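Local coordinates for beta-ketoacyl-[acyl-carrier-protein] synthase FabY (Pseudomonas aeruginosa, PDB 4CW4) that catalyses the condensation of acetyl-CoA with malonyl-ACP to give acetoacetyl-ACP, the primer that starts fatty acid synthesis, at residues 24-29 and 583-588; 185-190 and 234-239; 192-197 and 313-318; 217-222 and 620-625; 368-373 and 486-491. All blocks are in the same frame, centred on the assembly; numbering follows the deposited sequence. Where two conformers were deposited one is given.

Contact 1 of 5, residues 24-29 and 583-588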
# COMPACT_ATOMS: atom_id res chain seq x y z
N SER A 24 -15.14 19.53 0.40
CA SER A 24 -16.17 18.51 0.26
C SER A 24 -17.27 18.60 1.31
O SER A 24 -18.42 18.28 1.01
CB SER A 24 -15.53 17.13 0.36
OG SER A 24 -14.66 16.98 -0.72
N SER A 25 -16.93 18.99 2.53
CA SER A 25 -17.91 18.94 3.60
C SER A 25 -19.10 19.85 3.29
O SER A 25 -18.97 20.86 2.57
CB SER A 25 -17.29 19.30 4.95
OG SER A 25 -16.80 20.63 4.94
N PHE A 26 -20.25 19.45 3.80
CA PHE A 26 -21.50 20.18 3.60
C PHE A 26 -21.88 20.32 2.14
O PHE A 26 -22.68 21.18 1.77
CB PHE A 26 -21.46 21.52 4.35
CG PHE A 26 -21.16 21.34 5.82
CD1 PHE A 26 -19.84 21.24 6.26
CD2 PHE A 26 -22.17 21.19 6.75
CE1 PHE A 26 -19.54 21.00 7.59
CE2 PHE A 26 -21.89 20.98 8.10
CZ PHE A 26 -20.57 20.87 8.52
N HIS A 27 -21.31 19.44 1.32
CA HIS A 27 -21.64 19.34 -0.10
C HIS A 27 -21.20 20.55 -0.92
O HIS A 27 -21.73 20.77 -1.99
CB HIS A 27 -23.14 19.11 -0.30
CG HIS A 27 -23.66 17.97 0.51
ND1 HIS A 27 -23.42 16.66 0.17
CD2 HIS A 27 -24.39 17.94 1.65
CE1 HIS A 27 -23.96 15.87 1.08
NE2 HIS A 27 -24.57 16.62 1.97
N HIS A 28 -20.23 21.32 -0.45
CA HIS A 28 -19.75 22.46 -1.25
C HIS A 28 -19.13 22.06 -2.58
O HIS A 28 -19.42 22.67 -3.59
CB HIS A 28 -18.80 23.34 -0.46
CG HIS A 28 -19.48 24.11 0.61
ND1 HIS A 28 -20.29 25.19 0.35
CD2 HIS A 28 -19.52 23.93 1.95
CE1 HIS A 28 -20.79 25.66 1.48
NE2 HIS A 28 -20.34 24.90 2.47
N GLY A 29 -18.30 21.01 -2.59
CA GLY A 29 -17.70 20.56 -3.84
C GLY A 29 -18.76 20.09 -4.83
O GLY A 29 -18.71 20.40 -6.01
N ARG A 583 -23.31 22.89 11.65
CA ARG A 583 -23.57 24.11 10.89
C ARG A 583 -22.63 25.22 11.32
O ARG A 583 -22.18 26.02 10.51
CB ARG A 583 -25.03 24.57 11.08
CG ARG A 583 -26.07 23.79 10.30
CD ARG A 583 -27.41 24.55 10.26
NE ARG A 583 -27.99 24.69 11.57
CZ ARG A 583 -28.78 23.80 12.16
NH1 ARG A 583 -29.08 22.65 11.57
NH2 ARG A 583 -29.27 24.05 13.36
N ALA A 584 -22.33 25.30 12.62
CA ALA A 584 -21.45 26.34 13.10
C ALA A 584 -20.03 26.16 12.56
O ALA A 584 -19.36 27.14 12.22
CB ALA A 584 -21.44 26.38 14.60
N TYR A 585 -19.58 24.92 12.46
CA TYR A 585 -18.30 24.65 11.82
C TYR A 585 -18.33 25.09 10.35
O TYR A 585 -17.43 25.76 9.89
CB TYR A 585 -17.89 23.16 11.93
CG TYR A 585 -16.81 22.82 10.94
CD1 TYR A 585 -15.58 23.45 11.01
CD2 TYR A 585 -17.03 21.94 9.90
CE1 TYR A 585 -14.61 23.22 10.08
CE2 TYR A 585 -16.05 21.69 8.94
CZ TYR A 585 -14.85 22.35 9.04
OH TYR A 585 -13.85 22.12 8.13
N ASP A 586 -19.34 24.68 9.61
CA ASP A 586 -19.45 25.08 8.20
C ASP A 586 -19.35 26.61 8.07
O ASP A 586 -18.68 27.11 7.19
CB ASP A 586 -20.79 24.57 7.63
CG ASP A 586 -20.96 24.84 6.15
OD1 ASP A 586 -19.98 24.73 5.37
OD2 ASP A 586 -22.11 25.13 5.75
N GLN A 587 -20.02 27.35 8.95
CA GLN A 587 -19.95 28.81 8.92
C GLN A 587 -18.53 29.31 9.14
O GLN A 587 -18.10 30.25 8.49
CB GLN A 587 -20.86 29.39 10.00
CG GLN A 587 -22.33 29.30 9.66
CD GLN A 587 -22.77 30.42 8.77
OE1 GLN A 587 -22.86 31.59 9.19
NE2 GLN A 587 -23.02 30.09 7.52
N ARG A 588 -17.80 28.70 10.07
CA ARG A 588 -16.43 29.14 10.28
C ARG A 588 -15.58 28.81 9.06
O ARG A 588 -14.73 29.60 8.64
CB ARG A 588 -15.83 28.47 11.53
CG ARG A 588 -16.44 28.93 12.89
CD ARG A 588 -16.68 30.42 13.00
NE ARG A 588 -15.48 31.21 12.73
CZ ARG A 588 -15.49 32.41 12.18
NH1 ARG A 588 -16.62 33.00 11.86
NH2 ARG A 588 -14.36 33.04 11.96
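Asp586 leaves the long C-terminal helix 565-590 with CG anti to its backbone N (chi1 -176°), which lays the whole side chain along the ring of Phe26. Its CB sits over the middle of that ring as a CH-pi contact, 3.5 Å from the ring centroid. One bond further on, CG lies 3.5 Å from Phe26 CG, and the carboxylate is stacked on the ring with the two planes only 11° apart. OD2 stays over the near end of the benzyl group, 3.9 Å from Phe26 CG. OD1 does the polar work: through its syn lone pair it accepts the N-H of His28 NE2 at 2.9 Å, in the plane of the imidazole but bent to 147° at the hydrogen. Arg23 forms a salt bridge to the same oxygen. This is a His-carboxylate hydrogen bond, here a structural one far from the catalytic residues, and it ties the first turn of helix 28-33 to helix 565-590. His28 suits the place because its other nitrogen, ND1, can bond Thr46 at the same time, while the arginine next to OD1 probably helps to keep the aspartate ionised. Phe26 reaches the helix from a turn in which it and His27 both have positive phi, with His27 at the N-cap. At the far end of its ring Phe26 meets Tyr585 rim to rim, CE1 lying 3.5 Å from Tyr585 CD2, with the planes oblique and neither ring over the other's face. The Tyr585 hydroxyl and Ser25 OG both bond Asp201.

Contact 2 of 5, residues 185-190 and 234-239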
# COMPACT_ATOMS: atom_id res chain seq x y z
N SER A 185 3.45 22.72 8.50
CA SER A 185 3.60 21.67 7.49
C SER A 185 5.04 21.50 7.00
O SER A 185 5.28 20.82 5.99
CB SER A 185 2.74 22.02 6.30
OG SER A 185 3.16 23.28 5.79
N ARG A 186 5.99 22.12 7.69
CA ARG A 186 7.39 22.05 7.29
C ARG A 186 7.85 20.61 7.02
O ARG A 186 7.64 19.71 7.83
CB ARG A 186 8.29 22.72 8.34
CG ARG A 186 8.05 24.21 8.50
CD ARG A 186 8.91 24.80 9.62
NE ARG A 186 8.78 26.25 9.72
CZ ARG A 186 7.70 26.88 10.19
NH1 ARG A 186 6.64 26.18 10.59
NH2 ARG A 186 7.67 28.21 10.24
N PHE A 187 8.44 20.44 5.84
CA PHE A 187 8.98 19.18 5.35
C PHE A 187 7.98 18.07 5.02
O PHE A 187 8.37 16.95 4.68
CB PHE A 187 10.08 18.65 6.27
CG PHE A 187 11.28 19.54 6.34
CD1 PHE A 187 12.09 19.72 5.22
CD2 PHE A 187 11.60 20.20 7.50
CE1 PHE A 187 13.20 20.53 5.28
CE2 PHE A 187 12.70 21.02 7.57
CZ PHE A 187 13.51 21.19 6.46
N HIS A 188 6.69 18.37 5.08
CA HIS A 188 5.69 17.38 4.71
C HIS A 188 5.45 17.35 3.20
O HIS A 188 5.20 18.40 2.60
CB HIS A 188 4.38 17.70 5.39
CG HIS A 188 4.42 17.56 6.87
ND1 HIS A 188 3.41 18.01 7.69
CD2 HIS A 188 5.36 17.03 7.69
CE1 HIS A 188 3.71 17.75 8.95
NE2 HIS A 188 4.90 17.17 8.98
N PRO A 189 5.47 16.16 2.59
CA PRO A 189 4.95 16.06 1.22
C PRO A 189 3.53 16.59 1.08
O PRO A 189 2.73 16.55 2.05
CB PRO A 189 4.97 14.56 0.95
CG PRO A 189 6.00 14.01 1.85
CD PRO A 189 5.89 14.85 3.10
N ARG A 190 3.20 17.06 -0.11
CA ARG A 190 1.88 17.65 -0.38
C ARG A 190 0.74 16.68 -0.03
O ARG A 190 -0.26 17.10 0.52
CB ARG A 190 1.78 18.08 -1.84
CG ARG A 190 0.46 18.75 -2.20
CD ARG A 190 0.55 19.39 -3.57
NE ARG A 190 -0.71 19.98 -3.99
CZ ARG A 190 -1.12 21.19 -3.65
NH1 ARG A 190 -0.39 21.96 -2.85
NH2 ARG A 190 -2.28 21.65 -4.10
N ASP A 234 6.88 13.57 -4.21
CA ASP A 234 7.47 14.90 -4.29
C ASP A 234 8.83 14.97 -3.57
O ASP A 234 9.30 13.97 -3.02
CB ASP A 234 6.50 16.02 -3.90
CG ASP A 234 5.60 15.71 -2.71
OD1 ASP A 234 5.33 14.52 -2.40
OD2 ASP A 234 5.10 16.71 -2.13
N ASP A 235 9.47 16.14 -3.63
CA ASP A 235 10.83 16.31 -3.13
C ASP A 235 10.96 15.91 -1.66
O ASP A 235 11.95 15.33 -1.25
CB ASP A 235 11.30 17.76 -3.32
CG ASP A 235 11.48 18.16 -4.79
OD1 ASP A 235 11.53 17.29 -5.68
OD2 ASP A 235 11.58 19.38 -5.05
N ASN A 236 9.93 16.21 -0.86
CA ASN A 236 9.96 15.93 0.57
C ASN A 236 9.72 14.46 0.92
O ASN A 236 9.83 14.09 2.09
CB ASN A 236 8.91 16.77 1.32
CG ASN A 236 9.35 18.19 1.52
OD1 ASN A 236 10.54 18.49 1.50
ND2 ASN A 236 8.39 19.07 1.73
N GLY A 237 9.36 13.65 -0.07
CA GLY A 237 9.17 12.22 0.12
C GLY A 237 10.09 11.41 -0.77
O GLY A 237 11.32 11.67 -0.83
N PHE A 238 9.52 10.42 -1.46
CA PHE A 238 10.32 9.51 -2.28
C PHE A 238 10.95 10.20 -3.50
O PHE A 238 11.88 9.65 -4.10
CB PHE A 238 9.54 8.28 -2.75
CG PHE A 238 9.39 7.17 -1.73
CD1 PHE A 238 9.78 7.32 -0.41
CD2 PHE A 238 8.84 5.96 -2.11
CE1 PHE A 238 9.63 6.29 0.52
CE2 PHE A 238 8.69 4.92 -1.19
CZ PHE A 238 9.08 5.09 0.13
N GLY A 239 10.46 11.37 -3.89
CA GLY A 239 11.18 12.11 -4.92
C GLY A 239 12.58 12.45 -4.44
O GLY A 239 13.57 12.22 -5.14
O HOH W 1 10.67 15.59 4.19
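Asp234 OD2 accepts the backbone N-H of Arg190 at 2.8 Å, almost straight at 173° and through the syn lone pair. Its other oxygen, OD1, rests 3.4 Å from Pro189 CB. The carboxylate reaches this spot because CG takes the crowded position between the backbone N and the carbonyl carbon (chi1 40°). Beside it Asn236 brings its CB to 3.4 Å from Phe187 O, and its amide ND2 makes a weak hydrogen bond to His188 O. A water bridges the backbones, donating to Phe187 O and to Asn236 O at 2.7 Å each.

Two beta turns set up these groups. A type II turn from Ser185 to His188 puts Phe187 at positive phi, and a type I turn from Asp234 to Gly237 brings Asp234 and Asn236 to face it. Pro189, at the N-cap of helix 190-204, packs its CG 3.9 Å from Gly237 N. Proline fits before the first turn, having no N-H to satisfy, whereas the Arg190 N-H that follows does need an acceptor. The guanidinium of Arg190 turns away to a salt bridge with Glu365. The carboxylate of Asp234 thus meets the start of a helix, where the helix dipole would probably favour its ionised form.

Contact 3 of 5, residues 192-197 and 313-318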
# COMPACT_ATOMS: atom_id res chain seq x y z
N LEU A 192 0.63 14.55 2.32
CA LEU A 192 0.45 14.51 3.76
C LEU A 192 -0.23 15.77 4.25
O LEU A 192 -1.08 15.70 5.12
CB LEU A 192 1.76 14.25 4.49
CG LEU A 192 2.46 12.93 4.11
CD1 LEU A 192 3.53 12.59 5.16
CD2 LEU A 192 1.48 11.76 3.92
N GLN A 193 0.14 16.93 3.69
CA GLN A 193 -0.55 18.17 3.99
C GLN A 193 -2.04 18.03 3.68
O GLN A 193 -2.89 18.42 4.48
CB GLN A 193 0.03 19.31 3.16
CG GLN A 193 1.52 19.57 3.39
CD GLN A 193 2.08 20.56 2.42
OE1 GLN A 193 1.37 21.16 1.63
NE2 GLN A 193 3.36 20.76 2.51
N MET A 194 -2.36 17.46 2.53
CA MET A 194 -3.74 17.31 2.10
C MET A 194 -4.49 16.35 3.01
O MET A 194 -5.64 16.59 3.33
CB MET A 194 -3.81 16.85 0.64
CG MET A 194 -3.44 17.98 -0.32
SD MET A 194 -3.37 17.54 -2.07
CE MET A 194 -5.01 16.87 -2.34
N SER A 195 -3.81 15.31 3.48
CA SER A 195 -4.46 14.35 4.37
C SER A 195 -4.81 15.00 5.69
O SER A 195 -5.91 14.82 6.21
CB SER A 195 -3.57 13.12 4.61
OG SER A 195 -4.27 12.15 5.37
N VAL A 196 -3.86 15.74 6.26
CA VAL A 196 -4.09 16.41 7.54
C VAL A 196 -5.26 17.40 7.43
O VAL A 196 -6.15 17.43 8.27
CB VAL A 196 -2.78 17.10 8.02
CG1 VAL A 196 -3.03 18.09 9.17
CG2 VAL A 196 -1.74 16.05 8.41
N VAL A 197 -5.25 18.20 6.37
CA VAL A 197 -6.29 19.22 6.20
C VAL A 197 -7.67 18.61 5.90
O VAL A 197 -8.70 19.05 6.44
CB VAL A 197 -5.85 20.25 5.14
CG1 VAL A 197 -6.93 21.21 4.82
CG2 VAL A 197 -4.60 20.99 5.65
N SER A 313 -5.42 10.04 0.18
CA SER A 313 -4.82 11.29 -0.20
C SER A 313 -3.80 11.04 -1.29
O SER A 313 -2.88 10.24 -1.11
CB SER A 313 -4.11 11.94 0.97
OG SER A 313 -3.65 13.22 0.55
N GLU A 314 -3.98 11.70 -2.42
CA GLU A 314 -3.07 11.56 -3.55
C GLU A 314 -2.79 12.94 -4.14
O GLU A 314 -3.71 13.70 -4.43
CB GLU A 314 -3.65 10.64 -4.62
CG GLU A 314 -2.61 10.10 -5.59
CD GLU A 314 -2.11 8.72 -5.22
OE1 GLU A 314 -2.93 7.81 -5.01
OE2 GLU A 314 -0.88 8.53 -5.19
N ALA A 315 -1.51 13.24 -4.31
CA ALA A 315 -1.05 14.48 -4.90
C ALA A 315 -0.01 14.13 -5.97
O ALA A 315 1.20 14.23 -5.75
CB ALA A 315 -0.44 15.40 -3.81
N PRO A 316 -0.48 13.69 -7.14
CA PRO A 316 0.39 13.14 -8.17
C PRO A 316 0.70 14.11 -9.31
O PRO A 316 1.22 13.65 -10.32
CB PRO A 316 -0.45 12.01 -8.70
CG PRO A 316 -1.84 12.61 -8.70
CD PRO A 316 -1.90 13.52 -7.49
N ILE A 317 0.42 15.40 -9.15
CA ILE A 317 0.66 16.35 -10.23
C ILE A 317 2.14 16.75 -10.20
O ILE A 317 2.52 17.78 -9.66
CB ILE A 317 -0.27 17.56 -10.18
CG1 ILE A 317 -1.75 17.12 -10.08
CG2 ILE A 317 -0.06 18.41 -11.42
CD1 ILE A 317 -2.71 18.26 -9.81
N LEU A 318 2.96 15.87 -10.80
CA LEU A 318 4.42 15.95 -10.78
C LEU A 318 4.86 15.50 -12.16
O LEU A 318 4.21 14.64 -12.75
CB LEU A 318 5.00 15.01 -9.72
CG LEU A 318 4.60 15.27 -8.27
CD1 LEU A 318 4.97 14.10 -7.35
CD2 LEU A 318 5.25 16.55 -7.79
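In the N-terminal half of the ketosynthase, helix 190-204 packs against the end of strand 307-314, where the chain leaves the sheet. Their backbones come nearest at a pair of serines: the CA atoms of Ser195 and Ser313 are 5.5 Å apart, and Ser195 CB lies 3.9 Å from Ser313 CB. Serine suits both places, small enough for this approach, with a hydroxyl that finds partners in the buried interior. In each, OG is anti to the backbone N. Ser313 OG bonds Gly191 O, one helical turn before Ser195, while Ser195 OG bonds Tyr369 OH and Pro264 O. Helix and sheet here belong to the layered alpha-beta architecture of the thiolase fold. Glu314, the next strand residue, points away from the helix into the interior, its side chain about 7 Å from that of Cys286, the presumed nucleophile. Its carboxylate is held by the backbone N atoms of Ile229, Met230 and Ala480. On the helix side Met194 sets its CB 3.6 Å from Ser313 OG and runs on past the strand end. The flexible thioether bends at chi3 (56°), laying SD 4.0 Å from Ala315 CB and turning CE toward Glu314 O at 4.0 Å.

Contact 4 of 5, residues 217-222 and 620-625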
# COMPACT_ATOMS: atom_id res chain seq x y z
N VAL A 217 -16.22 4.84 23.39
CA VAL A 217 -15.80 3.54 22.85
C VAL A 217 -14.53 3.07 23.56
O VAL A 217 -13.90 3.84 24.29
CB VAL A 217 -15.58 3.61 21.31
CG1 VAL A 217 -16.88 4.03 20.61
CG2 VAL A 217 -14.46 4.56 20.94
N GLN A 218 -14.17 1.80 23.39
CA GLN A 218 -12.89 1.31 23.89
C GLN A 218 -11.74 1.82 23.01
O GLN A 218 -11.94 2.18 21.85
CB GLN A 218 -12.87 -0.22 23.99
CG GLN A 218 -13.95 -0.72 24.96
CD GLN A 218 -13.84 -2.19 25.29
OE1 GLN A 218 -12.81 -2.79 25.13
NE2 GLN A 218 -14.94 -2.77 25.73
N PRO A 219 -10.53 1.90 23.58
CA PRO A 219 -9.43 2.51 22.80
C PRO A 219 -9.10 1.80 21.48
O PRO A 219 -8.63 2.45 20.54
CB PRO A 219 -8.23 2.42 23.76
CG PRO A 219 -8.85 2.40 25.12
CD PRO A 219 -10.14 1.61 24.97
N ASP A 220 -9.33 0.50 21.42
CA ASP A 220 -9.07 -0.28 20.22
C ASP A 220 -10.21 -0.24 19.21
O ASP A 220 -10.10 -0.86 18.16
CB ASP A 220 -8.71 -1.73 20.57
CG ASP A 220 -9.83 -2.46 21.30
OD1 ASP A 220 -10.68 -1.79 21.92
OD2 ASP A 220 -9.81 -3.72 21.30
N GLU A 221 -11.28 0.48 19.52
CA GLU A 221 -12.48 0.49 18.67
C GLU A 221 -12.58 1.66 17.68
O GLU A 221 -13.62 1.91 17.05
CB GLU A 221 -13.74 0.40 19.56
CG GLU A 221 -13.91 -0.99 20.18
CD GLU A 221 -15.11 -1.11 21.08
OE1 GLU A 221 -15.57 -0.07 21.61
OE2 GLU A 221 -15.60 -2.25 21.25
N ILE A 222 -11.47 2.38 17.54
CA ILE A 222 -11.31 3.41 16.53
C ILE A 222 -10.41 2.83 15.45
O ILE A 222 -9.44 2.16 15.76
CB ILE A 222 -10.58 4.64 17.11
CG1 ILE A 222 -11.30 5.18 18.34
CG2 ILE A 222 -10.40 5.72 16.05
CD1 ILE A 222 -12.61 5.74 18.06
N PRO A 620 -3.34 5.33 29.40
CA PRO A 620 -3.39 6.74 29.81
C PRO A 620 -4.12 7.62 28.79
O PRO A 620 -3.94 7.47 27.58
CB PRO A 620 -1.91 7.12 29.89
CG PRO A 620 -1.22 5.87 30.23
CD PRO A 620 -1.98 4.77 29.53
N GLY A 621 -4.99 8.50 29.28
CA GLY A 621 -5.71 9.40 28.41
C GLY A 621 -7.03 8.88 27.86
O GLY A 621 -7.79 9.64 27.28
N PHE A 622 -7.29 7.59 28.03
CA PHE A 622 -8.55 6.99 27.57
C PHE A 622 -9.38 6.60 28.77
O PHE A 622 -8.93 5.82 29.60
CB PHE A 622 -8.28 5.76 26.71
CG PHE A 622 -7.73 6.08 25.35
CD1 PHE A 622 -6.37 6.26 25.16
CD2 PHE A 622 -8.58 6.22 24.27
CE1 PHE A 622 -5.87 6.57 23.93
CE2 PHE A 622 -8.08 6.52 23.01
CZ PHE A 622 -6.72 6.70 22.84
N SER A 623 -10.60 7.13 28.86
CA SER A 623 -11.43 6.88 30.04
C SER A 623 -11.88 5.42 30.09
O SER A 623 -12.01 4.84 31.16
CB SER A 623 -12.62 7.85 30.11
OG SER A 623 -13.46 7.77 28.97
N GLN A 624 -12.07 4.81 28.92
CA GLN A 624 -12.58 3.45 28.83
C GLN A 624 -11.46 2.42 28.81
O GLN A 624 -10.55 2.52 27.99
CB GLN A 624 -13.42 3.30 27.57
CG GLN A 624 -14.53 4.36 27.43
CD GLN A 624 -15.88 3.84 27.82
OE1 GLN A 624 -16.80 3.78 27.00
NE2 GLN A 624 -15.99 3.41 29.07
N PRO A 625 -11.50 1.45 29.72
CA PRO A 625 -10.52 0.36 29.60
C PRO A 625 -10.71 -0.48 28.35
O PRO A 625 -11.82 -0.59 27.84
CB PRO A 625 -10.78 -0.49 30.85
CG PRO A 625 -12.15 -0.11 31.28
CD PRO A 625 -12.31 1.32 30.94
O HOH W 2 -12.06 5.61 26.04
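Pro219 slides past Phe622 in the opposite direction, placing its CB over one face of the ring, offset toward the rim. The CH-pi contact measures 4.1 Å from Pro219 CB to the Phe622 ring centroid, and Pro219 CG adds an apolar touch at 3.8 Å from Phe622 CB. Phe622 presents this face with CG anti to its carbonyl carbon (chi1 -73°). A rigid proline ring suits a flat aromatic surface, and its CD also fits closely against backbone, 3.2 Å from Gln624 O. In Gln624, CG stands anti to the carbonyl carbon, 3.2 Å from Val217 O, and a chi2 of -101°, outside the usual staggered positions, then bends the chain. Gln218 stays straight. Its chain is extended beyond CG (chi2 -170°) and runs alongside Pro625, CG lying 3.6 Å from Pro625 O, until OE1 meets the backbone N of Val627. A water links the segments, donating to Val217 O at 3.1 Å and accepting from Gln624 N, and it lies at the edge of the Phe622 ring, in its plane. Glu221 OE1 receives the N-H of Gln218 at 2.9 Å from above the carboxylate plane. The C-terminal loop thereby rests on the link between helix 210-215, whose Val214 meets Phe622, and strand 222-225; Leu626 of strand 626-627 packs on Pro219, and Asp220 forms a salt bridge with Lys416 of the second subunit.

Contact 5 of 5, residues 368-373 and 486-491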
# COMPACT_ATOMS: atom_id res chain seq x y z
N GLN A 368 -9.82 12.91 0.62
CA GLN A 368 -11.21 12.78 1.03
C GLN A 368 -11.30 11.77 2.15
O GLN A 368 -10.62 10.76 2.10
CB GLN A 368 -12.05 12.25 -0.13
CG GLN A 368 -12.07 13.09 -1.40
CD GLN A 368 -13.03 14.24 -1.33
OE1 GLN A 368 -13.19 14.87 -0.28
NE2 GLN A 368 -13.67 14.54 -2.45
N TYR A 369 -12.17 12.04 3.12
CA TYR A 369 -12.45 11.12 4.22
C TYR A 369 -13.95 11.03 4.50
O TYR A 369 -14.67 12.03 4.41
CB TYR A 369 -11.70 11.53 5.50
CG TYR A 369 -10.25 11.31 5.32
CD1 TYR A 369 -9.72 10.03 5.42
CD2 TYR A 369 -9.40 12.36 4.96
CE1 TYR A 369 -8.39 9.81 5.18
CE2 TYR A 369 -8.08 12.14 4.71
CZ TYR A 369 -7.58 10.87 4.82
OH TYR A 369 -6.24 10.61 4.56
N VAL A 370 -14.40 9.83 4.85
CA VAL A 370 -15.71 9.67 5.46
C VAL A 370 -15.51 9.14 6.87
O VAL A 370 -14.53 8.42 7.15
CB VAL A 370 -16.65 8.71 4.68
CG1 VAL A 370 -17.00 9.31 3.30
CG2 VAL A 370 -16.07 7.31 4.56
N VAL A 371 -16.42 9.51 7.75
CA VAL A 371 -16.42 9.02 9.12
C VAL A 371 -17.59 8.07 9.25
O VAL A 371 -18.72 8.47 9.02
CB VAL A 371 -16.55 10.15 10.15
CG1 VAL A 371 -16.42 9.61 11.56
CG2 VAL A 371 -15.53 11.24 9.89
N LEU A 372 -17.31 6.82 9.58
CA LEU A 372 -18.34 5.80 9.77
C LEU A 372 -18.49 5.50 11.25
O LEU A 372 -17.51 5.48 12.00
CB LEU A 372 -17.96 4.49 9.06
CG LEU A 372 -17.57 4.60 7.59
CD1 LEU A 372 -17.21 3.22 7.04
CD2 LEU A 372 -18.71 5.24 6.78
N MET A 373 -19.73 5.22 11.65
CA MET A 373 -19.99 4.64 12.96
C MET A 373 -20.95 3.49 12.81
O MET A 373 -21.73 3.47 11.88
CB MET A 373 -20.63 5.65 13.90
CG MET A 373 -19.74 6.77 14.34
SD MET A 373 -20.59 7.88 15.47
CE MET A 373 -19.22 8.99 15.84
N GLN A 486 -16.08 9.93 -5.94
CA GLN A 486 -17.38 9.38 -6.34
C GLN A 486 -18.37 9.30 -5.18
O GLN A 486 -19.51 9.78 -5.28
CB GLN A 486 -17.22 8.00 -6.99
CG GLN A 486 -16.43 7.98 -8.30
CD GLN A 486 -16.14 6.54 -8.74
OE1 GLN A 486 -15.30 5.85 -8.17
NE2 GLN A 486 -16.83 6.09 -9.75
N LEU A 487 -17.96 8.67 -4.09
CA LEU A 487 -18.83 8.49 -2.93
C LEU A 487 -19.32 9.83 -2.41
O LEU A 487 -20.50 10.01 -2.15
CB LEU A 487 -18.10 7.71 -1.82
CG LEU A 487 -18.91 7.57 -0.51
CD1 LEU A 487 -20.26 6.98 -0.77
CD2 LEU A 487 -18.17 6.72 0.55
N ILE A 488 -18.43 10.79 -2.29
CA ILE A 488 -18.84 12.05 -1.70
C ILE A 488 -19.80 12.79 -2.61
O ILE A 488 -20.78 13.38 -2.14
CB ILE A 488 -17.61 12.86 -1.27
CG1 ILE A 488 -17.06 12.26 0.03
CG2 ILE A 488 -17.97 14.33 -1.08
CD1 ILE A 488 -15.80 12.86 0.48
N SER A 489 -19.57 12.75 -3.92
CA SER A 489 -20.53 13.32 -4.85
C SER A 489 -21.90 12.65 -4.71
O SER A 489 -22.93 13.33 -4.71
CB SER A 489 -20.04 13.22 -6.28
OG SER A 489 -21.04 13.72 -7.13
N ALA A 490 -21.89 11.33 -4.56
CA ALA A 490 -23.14 10.59 -4.40
C ALA A 490 -23.96 11.14 -3.24
O ALA A 490 -25.20 11.23 -3.30
CB ALA A 490 -22.88 9.11 -4.20
N LEU A 491 -23.29 11.52 -2.16
CA LEU A 491 -23.98 11.99 -0.98
C LEU A 491 -24.70 13.29 -1.28
O LEU A 491 -25.74 13.59 -0.70
CB LEU A 491 -23.00 12.19 0.17
CG LEU A 491 -22.19 10.95 0.58
CD1 LEU A 491 -21.38 11.25 1.83
CD2 LEU A 491 -23.12 9.73 0.78
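Tyr369 OH is gripped by two hydrogen bonds, to the hydroxyls of Ser195 and Ser226, on the side of the strand that faces away from helix 482-496. On the helix side the neighbouring Gln368 has its amide secured at both ends: OE1 accepts from Ser24 OG, and NE2 donates to Asp485 OD1. Glutamine suits this buried place because one uncharged group offers both an acceptor and a donor. Its chain bends at chi2 (-81°), and Ile488 crosses it obliquely with the CD1 methyl set into the bend, 3.4 Å from Gln368 OE1 and also touching Gln368 CD and CB. CD1 gets there because the Ile488 chain is straight at its end (chi2 174°). Strand 366-374 here crosses helix 482-496 at 61°, the local axes 9.5 Å apart. The other side of the helix packs on strands 434-437 and 532-539, so it lies buried between two beta layers, the arrangement expected of the central helices in the layered thiolase fold of ketosynthases. Two residues on from Gln368, Val370 also points at the helix. Its CG1, anti to the carbonyl carbon, lies 4.0 Å from Leu487 CD2, the two side chains crossing at about a right angle, and 4.4 Å from Ile488 CG1. Compact branched residues suit a buried helix packed on a sheet; Leu491, one turn on, packs against Phe15 of the adjacent strand 10-19.

Contacts 3 and 5 share the sheet core: strands 307-314 and 366-374 are antiparallel neighbours, their contact centres are about 17 Å apart, and Ser195 joins Tyr369 between them. Contact 1 adjoins contact 5 through Ser24 and Gln368, with centres about 14 Å apart, while contact 2 touches contact 3, centres about 10 Å apart, at the start of the same helix 190-204. The centre of contact 4 is 25 Å or more from every other, though its nearest atoms come within about 7 Å of contact 5. Along the chain, contacts 2, 3 and 5 are nested inside the loop closed by contact 1, and contact 4 crosses contacts 1, 2 and 3. The C-terminal part thus folds back onto earlier parts at contacts 1 and 4.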